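PDB 4JX2: DUF5624 domain-containing protein from Legionella pneumophila subsp. pneumophila, which is of unknown function but is probably secreted, and pairs with a second copy of itself in a mixed helix-and-sheet architecture with many helices. Local coordinates for residues F39-D44 / K53-Q58; I116-P121 / Y223-M227; M141-L145 / M193-L197; C186-N191 / N426-Q430; Y301-K305 / D317-Y321. The contacts are given in a common frame with arbitrary orientation. Residues are numbered along the deposited sequence.

In the fold
Contacts 2, 3 and 4 form one cluster: their centres are 11 to 16 Å apart and their side chains touch. Helix 175-197 joins them, supplying one segment each to contacts 3 and 4 and packing on both segments of contact 2. Ser-194 OG of contact 3 probably hydrogen-bonds Gln-430 O of contact 4 (2.5 Å). Contact 1 lies on the opposite side of the chain's centre, its own centre 57 to 71 Å from theirs, yet it packs on His-118 and Pro-121 of the second subunit, and Asp-40 makes a weak hydrogen bond to Asn-143 there. Contact 5, centred 25 Å from contact 1 without touching it, holds a pentaethylene glycol that probably came from the crystallisation liquor.

Contact 1: F39-D44 / K53-Q58; sequences FDFTGD and KINISQ
Residues 39-41 end helix 32-41, weakly bonded here, and 42-44 turn away through Gly-43 (phi/psi 90/3), bringing Asp-44 back toward 53-58, which enters helix 56-66. Asp-40 faces Asn-55 (CA-CA 4.9 Å) and Phe-41 faces Ile-56 (4.8 Å). Lys-53 NZ forms a salt bridge with Asp-40 OD1 at 2.9 Å. Asn-55, chi1 p, donates ND2 to Asp-44 OD1 (2.9 Å), while its OD1 accepts Gln-58 N (2.9 Å). Ile-56 N donates to Asp-40 O (2.9 Å, 158°), and its CG2 lies 4.2 Å from Phe-41 CD1, at the ring edge. Ser-57, chi1 m, sends OG to Phe-41 O at 2.7 Å; its N reaches the same oxygen only weakly (3.5 Å). Gln-58 returns OE1 to Asn-55 N (2.9 Å). Tyr-125 of the second subunit meets Phe-41 edge-to-face. The reciprocal Asn-55/Gln-58 bonds form a capping box starting helix 56-66, which follows helix 32-41 end to end, carbonyls to amides, in nearly the same direction, as an arm docked on the partner subunit.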
# COMPACT_ATOMS: atom_id res chain seq x y z
N PHE A 39 8.37 -19.73 22.10
CA PHE A 39 7.79 -18.79 23.04
C PHE A 39 8.82 -18.07 23.92
O PHE A 39 8.45 -17.09 24.58
CB PHE A 39 6.75 -19.50 23.91
CG PHE A 39 5.47 -19.84 23.18
CD1 PHE A 39 4.88 -18.92 22.32
CD2 PHE A 39 4.83 -21.06 23.38
CE1 PHE A 39 3.69 -19.23 21.66
CE2 PHE A 39 3.63 -21.35 22.75
CZ PHE A 39 3.06 -20.43 21.89
N ASP A 40 10.10 -18.49 23.89
CA ASP A 40 11.19 -17.84 24.62
C ASP A 40 11.52 -16.48 24.01
O ASP A 40 11.99 -15.59 24.73
CB ASP A 40 12.47 -18.72 24.62
CG ASP A 40 12.46 -19.89 25.59
OD1 ASP A 40 11.74 -19.83 26.62
OD2 ASP A 40 13.18 -20.86 25.34
N PHE A 41 11.26 -16.29 22.72
CA PHE A 41 11.55 -15.03 22.07
C PHE A 41 10.27 -14.27 21.67
O PHE A 41 10.16 -13.06 21.93
CB PHE A 41 12.47 -15.26 20.86
CG PHE A 41 12.74 -14.05 20.00
CD1 PHE A 41 13.53 -13.01 20.46
CD2 PHE A 41 12.16 -13.93 18.74
CE1 PHE A 41 13.76 -11.87 19.66
CE2 PHE A 41 12.39 -12.80 17.95
CZ PHE A 41 13.18 -11.77 18.43
N THR A 42 9.31 -14.94 21.02
CA THR A 42 8.14 -14.23 20.53
C THR A 42 6.83 -14.97 20.85
O THR A 42 6.81 -15.85 21.68
CB THR A 42 8.34 -13.93 19.01
OG1 THR A 42 7.40 -12.95 18.58
CG2 THR A 42 8.32 -15.21 18.13
N GLY A 43 5.74 -14.52 20.23
CA GLY A 43 4.42 -15.11 20.38
C GLY A 43 3.55 -14.55 21.48
O GLY A 43 2.43 -15.03 21.65
N ASP A 44 4.02 -13.51 22.20
CA ASP A 44 3.33 -12.90 23.34
C ASP A 44 1.96 -12.29 23.01
O ASP A 44 1.15 -12.14 23.92
CB ASP A 44 4.21 -11.85 24.03
CG ASP A 44 4.88 -10.87 23.10
OD1 ASP A 44 5.89 -11.25 22.47
OD2 ASP A 44 4.43 -9.71 23.04
N LYS A 53 4.18 -16.29 31.18
CA LYS A 53 5.50 -16.16 30.59
C LYS A 53 5.88 -14.74 30.24
O LYS A 53 5.05 -13.98 29.75
CB LYS A 53 5.66 -17.01 29.31
CG LYS A 53 7.10 -17.50 29.21
CD LYS A 53 7.53 -17.92 27.86
CE LYS A 53 9.03 -17.77 27.75
NZ LYS A 53 9.80 -18.75 28.55
N ILE A 54 7.16 -14.41 30.46
CA ILE A 54 7.77 -13.16 30.05
C ILE A 54 8.90 -13.56 29.10
O ILE A 54 9.89 -14.13 29.53
CB ILE A 54 8.20 -12.22 31.21
CG1 ILE A 54 6.96 -11.68 31.95
CG2 ILE A 54 9.02 -11.04 30.66
CD1 ILE A 54 6.66 -12.35 33.18
N ASN A 55 8.69 -13.33 27.80
CA ASN A 55 9.66 -13.72 26.79
C ASN A 55 10.75 -12.62 26.63
O ASN A 55 10.70 -11.58 27.31
CB ASN A 55 8.98 -14.07 25.45
CG ASN A 55 8.30 -12.96 24.71
OD1 ASN A 55 8.62 -11.77 24.84
ND2 ASN A 55 7.41 -13.34 23.82
N ILE A 56 11.74 -12.88 25.75
CA ILE A 56 12.87 -11.99 25.55
C ILE A 56 12.41 -10.61 24.95
O ILE A 56 12.87 -9.56 25.44
CB ILE A 56 13.98 -12.73 24.75
CG1 ILE A 56 14.67 -13.76 25.69
CG2 ILE A 56 15.01 -11.75 24.19
CD1 ILE A 56 15.38 -14.94 25.04
N SER A 57 11.44 -10.61 24.00
CA SER A 57 10.88 -9.38 23.42
C SER A 57 10.26 -8.48 24.50
O SER A 57 10.55 -7.29 24.54
CB SER A 57 9.84 -9.70 22.35
OG SER A 57 10.41 -10.46 21.31
N GLN A 58 9.49 -9.08 25.43
CA GLN A 58 8.84 -8.39 26.55
C GLN A 58 9.88 -7.79 27.53
O GLN A 58 9.71 -6.66 27.97
CB GLN A 58 7.89 -9.33 27.29
CG GLN A 58 6.63 -9.61 26.49
CD GLN A 58 5.77 -10.67 27.10
OE1 GLN A 58 6.23 -11.74 27.52
NE2 GLN A 58 4.48 -10.41 27.13

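Contact 2: I116-P121 / Y223-M227; sequences ISHIGP and YNNVM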
# COMPACT_ATOMS: atom_id res chain seq x y z
N ILE A 116 -17.50 19.73 -12.98
CA ILE A 116 -16.95 20.32 -14.22
C ILE A 116 -15.68 19.53 -14.67
O ILE A 116 -15.57 19.23 -15.86
CB ILE A 116 -16.70 21.86 -14.07
CG1 ILE A 116 -18.02 22.62 -13.76
CG2 ILE A 116 -15.96 22.47 -15.29
CD1 ILE A 116 -19.18 22.53 -14.85
N SER A 117 -14.76 19.18 -13.73
CA SER A 117 -13.50 18.44 -13.97
C SER A 117 -13.73 17.11 -14.63
O SER A 117 -12.94 16.70 -15.49
CB SER A 117 -12.75 18.16 -12.67
OG SER A 117 -12.32 19.31 -11.95
N HIS A 118 -14.81 16.43 -14.19
CA HIS A 118 -15.23 15.09 -14.56
C HIS A 118 -15.91 14.97 -15.93
O HIS A 118 -16.12 13.84 -16.40
CB HIS A 118 -16.13 14.54 -13.47
CG HIS A 118 -15.36 13.98 -12.32
ND1 HIS A 118 -15.98 13.52 -11.18
CD2 HIS A 118 -14.02 13.78 -12.19
CE1 HIS A 118 -15.02 13.05 -10.41
NE2 HIS A 118 -13.82 13.20 -10.96
N ILE A 119 -16.16 16.10 -16.62
CA ILE A 119 -16.77 16.12 -17.96
C ILE A 119 -15.82 15.42 -18.96
O ILE A 119 -16.30 14.59 -19.75
CB ILE A 119 -17.17 17.57 -18.37
CG1 ILE A 119 -18.43 17.98 -17.58
CG2 ILE A 119 -17.37 17.71 -19.89
CD1 ILE A 119 -18.80 19.48 -17.65
N GLY A 120 -14.51 15.69 -18.84
CA GLY A 120 -13.47 15.05 -19.65
C GLY A 120 -13.49 13.54 -19.50
O GLY A 120 -13.80 12.84 -20.47
N PRO A 121 -13.26 13.00 -18.26
CA PRO A 121 -13.31 11.53 -18.06
C PRO A 121 -14.64 10.90 -18.47
O PRO A 121 -14.63 9.81 -19.05
CB PRO A 121 -13.07 11.37 -16.56
CG PRO A 121 -12.24 12.57 -16.20
CD PRO A 121 -12.81 13.68 -17.02
N TYR A 223 -10.03 21.87 -23.43
CA TYR A 223 -10.75 21.45 -22.23
C TYR A 223 -9.74 20.90 -21.21
O TYR A 223 -10.01 20.94 -20.01
CB TYR A 223 -11.86 20.42 -22.51
CG TYR A 223 -12.86 20.42 -21.38
CD1 TYR A 223 -13.85 21.39 -21.30
CD2 TYR A 223 -12.76 19.50 -20.33
CE1 TYR A 223 -14.73 21.44 -20.22
CE2 TYR A 223 -13.63 19.54 -19.24
CZ TYR A 223 -14.62 20.52 -19.19
OH TYR A 223 -15.49 20.56 -18.14
N ASN A 224 -8.56 20.43 -21.70
CA ASN A 224 -7.43 19.99 -20.90
C ASN A 224 -7.07 21.08 -19.86
O ASN A 224 -6.83 20.74 -18.71
CB ASN A 224 -6.23 19.72 -21.81
CG ASN A 224 -6.22 18.45 -22.64
OD1 ASN A 224 -6.75 17.40 -22.28
ND2 ASN A 224 -5.48 18.48 -23.72
N ASN A 225 -7.08 22.38 -20.27
CA ASN A 225 -6.80 23.52 -19.39
C ASN A 225 -7.91 23.70 -18.33
O ASN A 225 -7.60 24.02 -17.17
CB ASN A 225 -6.64 24.79 -20.19
CG ASN A 225 -5.39 24.89 -21.03
OD1 ASN A 225 -4.96 23.94 -21.72
ND2 ASN A 225 -4.82 26.09 -21.07
N VAL A 226 -9.17 23.45 -18.70
CA VAL A 226 -10.30 23.53 -17.78
C VAL A 226 -10.12 22.44 -16.72
O VAL A 226 -10.33 22.70 -15.54
CB VAL A 226 -11.68 23.45 -18.50
CG1 VAL A 226 -12.83 23.22 -17.53
CG2 VAL A 226 -11.93 24.70 -19.32
N MSE A 227 -9.68 21.23 -17.13
CA MSE A 227 -9.45 20.13 -16.19
C MSE A 227 -8.38 20.48 -15.18
O MSE A 227 -8.61 20.24 -14.01
CB MSE A 227 -9.12 18.84 -16.92
CG MSE A 227 -10.36 18.21 -17.49
SE MSE A 227 -10.06 16.46 -18.15
CE MSE A 227 -9.10 16.89 -19.88
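The apolar centre is built by Tyr-223 and selenomethionine Met-227, one turn apart on helix 223-247 and linked by the Met-227 N to Tyr-223 O bond (2.9 Å). Met-227 SE lies against the Gly-120 backbone (CA 4.0 Å) and the Pro-121 ring (CD 4.1 Å). A CB on Gly-120 would sit 2.5 Å from that selenium, so the absence of a side chain is what permits this approach. Tyr-223 CZ packs 4.0 Å from Ile-119 CB, and Ile-116 CG2 meets Val-226 CG1 at 3.9 Å. Helix 175-197 covers this layer through Ile-182, Ala-185 and Ala-189, while Phe-212 stacks on the Tyr-223 ring. Further out the contact turns polar: Tyr-223 OH donates to Ile-116 O at 2.6 Å, near the plane of its ring, and Ile-119 N reaches the same carbonyl at 3.3 Å. Ser-117 OG is bonded beyond the segments, to Thr-230 and the Met-113 carbonyl. The CA-to-CB bond of His-118 is directed away from 223-227, and its ring meets that of Phe-41 of the second subunit. The geometry is that of a helix-helix junction, in which a tyrosine hydroxyl joins the break between helices 110-117 and 119-131 to helix 223-247.

Contact 3: M141-L145 / M193-L197; sequences MENLL and MSDVL
Two regular alpha-helical segments, 141-145 in helix 136-155 and 193-197 at the C-terminal end of helix 175-197, run nearly antiparallel: 150° between their N-to-C directions (signed crossing -150°) with 10.2 Å between axes at closest approach. The register sets Leu-145 opposite Met-193 (CA-CA 6.4 Å) and Glu-142 opposite Leu-197 (7.8 Å). Met-193 and Met-141, both selenomethionine, bury the most surface. Met-193 takes chi1 m and chi2 t, placing SE 3.7 Å from Leu-145 N and 4.0 Å from Leu-145 CB, and CE 3.6 Å from Leu-144 CD2. Met-141 extends with chi1 and chi2 both t across the gap, so that its CG meets Met-193 CG at 3.8 Å while its SE lies 3.7 Å from Val-196 CG1 and 3.9 Å from Leu-197 CG. Leu-145, chi1 t and chi2 p, reaches with CD2 to Leu-197 CD1 (4.0 Å) and Ser-194 N (3.8 Å). Leu-123 of helix 119-131 touches both selenomethionines, making this a three-helix junction. With 389 Å² buried and not one hydrogen bond or salt bridge between the segments, the pairing rests on van der Waals fit and the exclusion of water, with long flexible side chains filling the interhelical space.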
# COMPACT_ATOMS: atom_id res chain seq x y z
N MSE A 141 -25.05 10.39 -22.97
CA MSE A 141 -24.56 11.68 -23.47
C MSE A 141 -25.68 12.71 -23.54
O MSE A 141 -25.46 13.87 -23.15
CB MSE A 141 -23.88 11.56 -24.84
CG MSE A 141 -23.02 12.78 -25.13
SE MSE A 141 -22.32 12.86 -26.92
CE MSE A 141 -20.69 12.01 -26.62
N GLU A 142 -26.89 12.30 -23.99
CA GLU A 142 -28.05 13.20 -24.06
C GLU A 142 -28.33 13.81 -22.66
O GLU A 142 -28.56 15.01 -22.53
CB GLU A 142 -29.27 12.46 -24.59
CG GLU A 142 -30.51 13.33 -24.76
CD GLU A 142 -31.31 13.74 -23.53
OE1 GLU A 142 -31.37 12.96 -22.54
OE2 GLU A 142 -31.88 14.86 -23.55
N ASN A 143 -28.30 12.96 -21.62
CA ASN A 143 -28.54 13.35 -20.24
C ASN A 143 -27.40 14.22 -19.72
O ASN A 143 -27.67 15.23 -19.06
CB ASN A 143 -28.73 12.12 -19.38
CG ASN A 143 -28.99 12.48 -17.96
OD1 ASN A 143 -30.10 12.91 -17.60
ND2 ASN A 143 -27.93 12.38 -17.16
N LEU A 144 -26.14 13.83 -20.02
CA LEU A 144 -24.96 14.59 -19.66
C LEU A 144 -25.06 16.02 -20.24
O LEU A 144 -24.86 16.99 -19.50
CB LEU A 144 -23.68 13.88 -20.13
CG LEU A 144 -22.36 14.50 -19.64
CD1 LEU A 144 -22.27 14.54 -18.12
CD2 LEU A 144 -21.17 13.74 -20.18
N LEU A 145 -25.43 16.15 -21.54
CA LEU A 145 -25.61 17.43 -22.22
C LEU A 145 -26.74 18.26 -21.54
O LEU A 145 -26.56 19.45 -21.28
CB LEU A 145 -25.88 17.18 -23.71
CG LEU A 145 -26.41 18.33 -24.58
CD1 LEU A 145 -25.57 19.58 -24.46
CD2 LEU A 145 -26.44 17.93 -26.02
N MSE A 193 -20.97 17.95 -27.46
CA MSE A 193 -21.88 16.81 -27.34
C MSE A 193 -23.02 16.93 -28.33
O MSE A 193 -23.38 15.93 -28.97
CB MSE A 193 -22.43 16.69 -25.93
CG MSE A 193 -21.39 16.20 -24.96
SE MSE A 193 -22.07 16.14 -23.15
CE MSE A 193 -20.40 16.53 -22.34
N SER A 194 -23.54 18.16 -28.51
CA SER A 194 -24.60 18.45 -29.46
C SER A 194 -24.20 18.05 -30.88
O SER A 194 -24.97 17.38 -31.57
CB SER A 194 -24.95 19.94 -29.40
OG SER A 194 -25.99 20.23 -30.31
N ASP A 195 -22.95 18.41 -31.28
CA ASP A 195 -22.35 18.14 -32.58
C ASP A 195 -22.17 16.65 -32.83
O ASP A 195 -22.33 16.21 -33.96
CB ASP A 195 -21.01 18.88 -32.70
CG ASP A 195 -21.14 20.39 -32.86
OD1 ASP A 195 -22.26 20.88 -33.19
OD2 ASP A 195 -20.11 21.09 -32.68
N VAL A 196 -21.86 15.89 -31.77
CA VAL A 196 -21.67 14.43 -31.85
C VAL A 196 -23.05 13.76 -32.08
O VAL A 196 -23.18 12.92 -32.99
CB VAL A 196 -20.95 13.89 -30.58
CG1 VAL A 196 -21.14 12.38 -30.42
CG2 VAL A 196 -19.47 14.26 -30.58
N LEU A 197 -24.07 14.15 -31.28
CA LEU A 197 -25.42 13.60 -31.34
C LEU A 197 -26.15 14.05 -32.62
O LEU A 197 -27.06 13.35 -33.08
CB LEU A 197 -26.23 13.97 -30.09
CG LEU A 197 -25.70 13.47 -28.75
CD1 LEU A 197 -26.26 14.29 -27.61
CD2 LEU A 197 -25.98 12.00 -28.54

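Contact 4: C186-N191 / N426-Q430; sequences CSMAGN and NPVIQ
Segment 186-191 is a regular turn and a half of helix 175-197; 426-430, close to the C-terminus, is extended without strand pairing (psi 106 to 157°) and comes nearest where Ile-429 CA lies 5.4 Å from Asn-191 CA. Three side chains of different kinds fix it. Ser-187, chi1 t, donates OG to Pro-427 O in a very short 2.5 Å bond. Asn-191, chi1 m with chi2 -51°, turns its amide to the tail backbone: ND2 donates to Val-428 O (3.2 Å) and OD1 accepts Gln-430 N (3.0 Å, 167°), gripping both flanks of Ile-429. Ile-429 itself, chi1 m and chi2 t, brings CD1 to 3.4 Å from Cys-186 O and CG2 to 3.8 Å from Gly-190 C; a CB on Gly-190 would fall 2.5 Å from Ile-429 CG1. Tyr-219 OH bonds both Ser-187 and Asn-191, and Asp-183 holds Asn-426. The chemistry implies attachment largely through the tail's main chain, with the isoleucine as its apolar anchor.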
# COMPACT_ATOMS: atom_id res chain seq x y z
N CYS A 186 -19.02 24.82 -19.96
CA CYS A 186 -20.37 24.33 -20.28
C CYS A 186 -20.68 24.53 -21.75
O CYS A 186 -21.16 23.61 -22.41
CB CYS A 186 -21.42 25.01 -19.40
SG CYS A 186 -21.29 24.58 -17.64
N SER A 187 -20.36 25.72 -22.28
CA SER A 187 -20.59 26.07 -23.68
C SER A 187 -19.78 25.14 -24.62
O SER A 187 -20.33 24.62 -25.59
CB SER A 187 -20.21 27.54 -23.90
OG SER A 187 -20.50 27.96 -25.22
N MSE A 188 -18.49 24.91 -24.31
CA MSE A 188 -17.62 24.06 -25.11
C MSE A 188 -18.11 22.61 -25.11
O MSE A 188 -18.40 22.08 -26.18
CB MSE A 188 -16.19 24.16 -24.57
CG MSE A 188 -15.22 23.28 -25.29
SE MSE A 188 -13.42 23.65 -24.67
CE MSE A 188 -12.44 22.93 -26.17
N ALA A 189 -18.22 21.99 -23.92
CA ALA A 189 -18.66 20.60 -23.74
C ALA A 189 -20.08 20.36 -24.25
O ALA A 189 -20.33 19.33 -24.87
CB ALA A 189 -18.58 20.22 -22.27
N GLY A 190 -20.99 21.31 -23.97
CA GLY A 190 -22.38 21.25 -24.41
C GLY A 190 -22.50 21.23 -25.92
O GLY A 190 -23.08 20.30 -26.48
N ASN A 191 -21.90 22.21 -26.60
CA ASN A 191 -21.96 22.27 -28.06
C ASN A 191 -21.15 21.15 -28.72
O ASN A 191 -21.50 20.74 -29.83
CB ASN A 191 -21.54 23.62 -28.57
CG ASN A 191 -22.58 24.68 -28.28
OD1 ASN A 191 -23.77 24.52 -28.59
ND2 ASN A 191 -22.14 25.79 -27.72
N ASN A 426 -20.10 33.52 -23.90
CA ASN A 426 -19.90 32.22 -24.55
C ASN A 426 -21.18 31.73 -25.20
O ASN A 426 -22.27 31.94 -24.66
CB ASN A 426 -19.32 31.21 -23.60
CG ASN A 426 -17.94 31.60 -23.14
OD1 ASN A 426 -16.99 31.66 -23.93
ND2 ASN A 426 -17.82 31.97 -21.87
N PRO A 427 -21.07 31.13 -26.41
CA PRO A 427 -22.27 30.70 -27.14
C PRO A 427 -23.20 29.83 -26.31
O PRO A 427 -22.74 29.01 -25.51
CB PRO A 427 -21.72 29.92 -28.33
CG PRO A 427 -20.34 30.39 -28.50
CD PRO A 427 -19.84 30.83 -27.18
N VAL A 428 -24.51 29.99 -26.49
CA VAL A 428 -25.47 29.17 -25.77
C VAL A 428 -25.36 27.72 -26.28
O VAL A 428 -24.87 27.49 -27.39
CB VAL A 428 -26.93 29.71 -25.88
CG1 VAL A 428 -27.07 31.05 -25.16
CG2 VAL A 428 -27.41 29.81 -27.33
N ILE A 429 -25.79 26.75 -25.46
CA ILE A 429 -25.76 25.35 -25.88
C ILE A 429 -26.98 25.12 -26.79
O ILE A 429 -28.13 25.24 -26.34
CB ILE A 429 -25.70 24.37 -24.68
CG1 ILE A 429 -24.42 24.60 -23.85
CG2 ILE A 429 -25.78 22.95 -25.17
CD1 ILE A 429 -24.53 24.26 -22.39
N GLN A 430 -26.71 24.86 -28.09
CA GLN A 430 -27.75 24.61 -29.09
C GLN A 430 -27.99 23.12 -29.21
O GLN A 430 -27.15 22.41 -29.76
CB GLN A 430 -27.33 25.21 -30.45
CG GLN A 430 -27.92 26.59 -30.73
CD GLN A 430 -28.30 26.71 -32.17
OE1 GLN A 430 -29.10 25.92 -32.70
NE2 GLN A 430 -27.75 27.71 -32.84

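Contact 5: Y301-K305 / D317-Y321; sequences YAAVK and DYNYY. With 1PE (pentaethylene glycol), chain K.
The loop 301-305 becomes extended from Ala-302 onward (psi 99 to 154°) and passes the helical segment 317-321, with Lys-305 and Asp-317 closest (CA-CA 6.1 Å). Tyr-301, its CA-to-CB bond pointing away, packs on Phe-262 of the second subunit. Ala-303 N donates to Tyr-320 OH (2.8 Å, 175°), its CB lies 3.7 Å from Tyr-320 CZ, and its O accepts Tyr-321 OH at 2.6 Å. Past Val-304, Lys-305 N donates to that same Tyr-321 OH (2.8 Å), so one hydroxyl bridges two peptides. With chi1 t in Tyr-320 and m in Tyr-321, the neighbouring rings reach different peptides. Lys-305, chi1 and chi2 both m, lays CE over the Tyr-320 face (CH-pi, 3.7 Å to the centroid), with NZ 4.8 Å from that centroid, a cation-pi contact. Lys-305 NZ also donates to 1PE OH5 (2.6 Å), OH6 (2.9 Å) and OH2 (3.2 Å). This is a strand-to-helix connection pinned by tyrosine hydroxyls, ending at a lysine ammonium wrapped, crown-ether-like, by a glycol probably from the crystallisation liquor.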
# COMPACT_ATOMS: atom_id res chain seq x y z
N TYR A 301 -4.59 -0.78 6.19
CA TYR A 301 -5.37 -1.82 6.83
C TYR A 301 -5.73 -1.48 8.28
O TYR A 301 -6.32 -2.31 8.97
CB TYR A 301 -4.67 -3.18 6.70
CG TYR A 301 -4.48 -3.58 5.25
CD1 TYR A 301 -5.57 -3.75 4.39
CD2 TYR A 301 -3.20 -3.80 4.73
CE1 TYR A 301 -5.39 -4.10 3.05
CE2 TYR A 301 -3.02 -4.20 3.41
CZ TYR A 301 -4.11 -4.33 2.56
OH TYR A 301 -3.91 -4.72 1.26
N ALA A 302 -5.48 -0.23 8.71
CA ALA A 302 -5.90 0.19 10.02
C ALA A 302 -7.43 0.20 10.07
O ALA A 302 -8.08 0.60 9.09
CB ALA A 302 -5.36 1.57 10.34
N ALA A 303 -7.99 -0.27 11.19
CA ALA A 303 -9.43 -0.28 11.40
C ALA A 303 -9.99 1.14 11.59
O ALA A 303 -9.30 2.02 12.11
CB ALA A 303 -9.74 -1.11 12.63
N VAL A 304 -11.25 1.33 11.20
CA VAL A 304 -12.03 2.55 11.43
C VAL A 304 -12.81 2.24 12.74
O VAL A 304 -13.77 1.47 12.74
CB VAL A 304 -12.91 2.90 10.21
CG1 VAL A 304 -13.75 4.14 10.47
CG2 VAL A 304 -12.06 3.08 8.96
N LYS A 305 -12.31 2.73 13.87
CA LYS A 305 -12.85 2.44 15.19
C LYS A 305 -14.22 3.16 15.48
O LYS A 305 -14.51 4.21 14.89
CB LYS A 305 -11.81 2.78 16.27
CG LYS A 305 -10.68 1.76 16.33
CD LYS A 305 -11.19 0.44 16.84
CE LYS A 305 -10.32 -0.70 16.45
NZ LYS A 305 -10.93 -1.96 16.89
N ASP A 317 -9.98 2.66 21.75
CA ASP A 317 -9.81 3.20 20.40
C ASP A 317 -8.59 4.10 20.33
O ASP A 317 -7.90 4.08 19.31
CB ASP A 317 -11.07 3.95 19.95
CG ASP A 317 -12.27 3.06 19.72
OD1 ASP A 317 -12.12 1.82 19.85
OD2 ASP A 317 -13.35 3.58 19.38
N TYR A 318 -8.31 4.87 21.39
CA TYR A 318 -7.13 5.73 21.43
C TYR A 318 -5.86 4.85 21.44
O TYR A 318 -4.96 5.06 20.62
CB TYR A 318 -7.15 6.69 22.64
CG TYR A 318 -5.91 7.56 22.76
CD1 TYR A 318 -5.78 8.73 22.02
CD2 TYR A 318 -4.87 7.21 23.62
CE1 TYR A 318 -4.64 9.53 22.12
CE2 TYR A 318 -3.72 7.99 23.72
CZ TYR A 318 -3.61 9.15 22.97
OH TYR A 318 -2.48 9.93 23.08
N ASN A 319 -5.81 3.83 22.34
CA ASN A 319 -4.66 2.92 22.45
C ASN A 319 -4.45 2.19 21.12
O ASN A 319 -3.31 1.90 20.75
CB ASN A 319 -4.83 1.92 23.62
CG ASN A 319 -4.82 2.57 25.00
OD1 ASN A 319 -4.40 3.72 25.19
ND2 ASN A 319 -5.31 1.86 26.00
N TYR A 320 -5.55 1.95 20.38
CA TYR A 320 -5.48 1.29 19.08
C TYR A 320 -4.68 2.14 18.08
O TYR A 320 -3.71 1.64 17.52
CB TYR A 320 -6.89 0.95 18.52
CG TYR A 320 -6.81 0.37 17.13
CD1 TYR A 320 -6.30 -0.91 16.91
CD2 TYR A 320 -7.14 1.13 16.01
CE1 TYR A 320 -6.17 -1.43 15.63
CE2 TYR A 320 -7.03 0.62 14.72
CZ TYR A 320 -6.54 -0.66 14.53
OH TYR A 320 -6.38 -1.15 13.26
N TYR A 321 -5.06 3.39 17.86
CA TYR A 321 -4.39 4.24 16.89
C TYR A 321 -2.99 4.67 17.34
O TYR A 321 -2.05 4.63 16.55
CB TYR A 321 -5.26 5.48 16.56
CG TYR A 321 -6.48 5.13 15.74
CD1 TYR A 321 -6.36 4.58 14.46
CD2 TYR A 321 -7.76 5.32 16.25
CE1 TYR A 321 -7.48 4.21 13.72
CE2 TYR A 321 -8.89 4.99 15.50
CZ TYR A 321 -8.75 4.44 14.23
OH TYR A 321 -9.86 4.11 13.49
OH2 1PE K . -11.65 -1.45 19.97
C12 1PE K . -10.57 -2.20 20.56
C22 1PE K . -9.31 -2.07 19.70
OH3 1PE K . -8.61 -3.31 19.51
C13 1PE K . -8.36 -4.00 17.14
C23 1PE K . -9.10 -4.16 18.47
OH4 1PE K . -9.09 -4.72 16.14
C14 1PE K . -10.63 -4.30 14.30
C24 1PE K . -9.24 -4.06 14.89
OH5 1PE K . -11.62 -3.52 14.98
C15 1PE K . -13.96 -2.73 14.97
C25 1PE K . -12.68 -2.99 14.16
OH6 1PE K . -13.74 -2.53 16.38
C16 1PE K . -13.17 -3.94 18.32
C26 1PE K . -14.16 -3.66 17.18
OH7 1PE K . -12.52 -5.22 18.19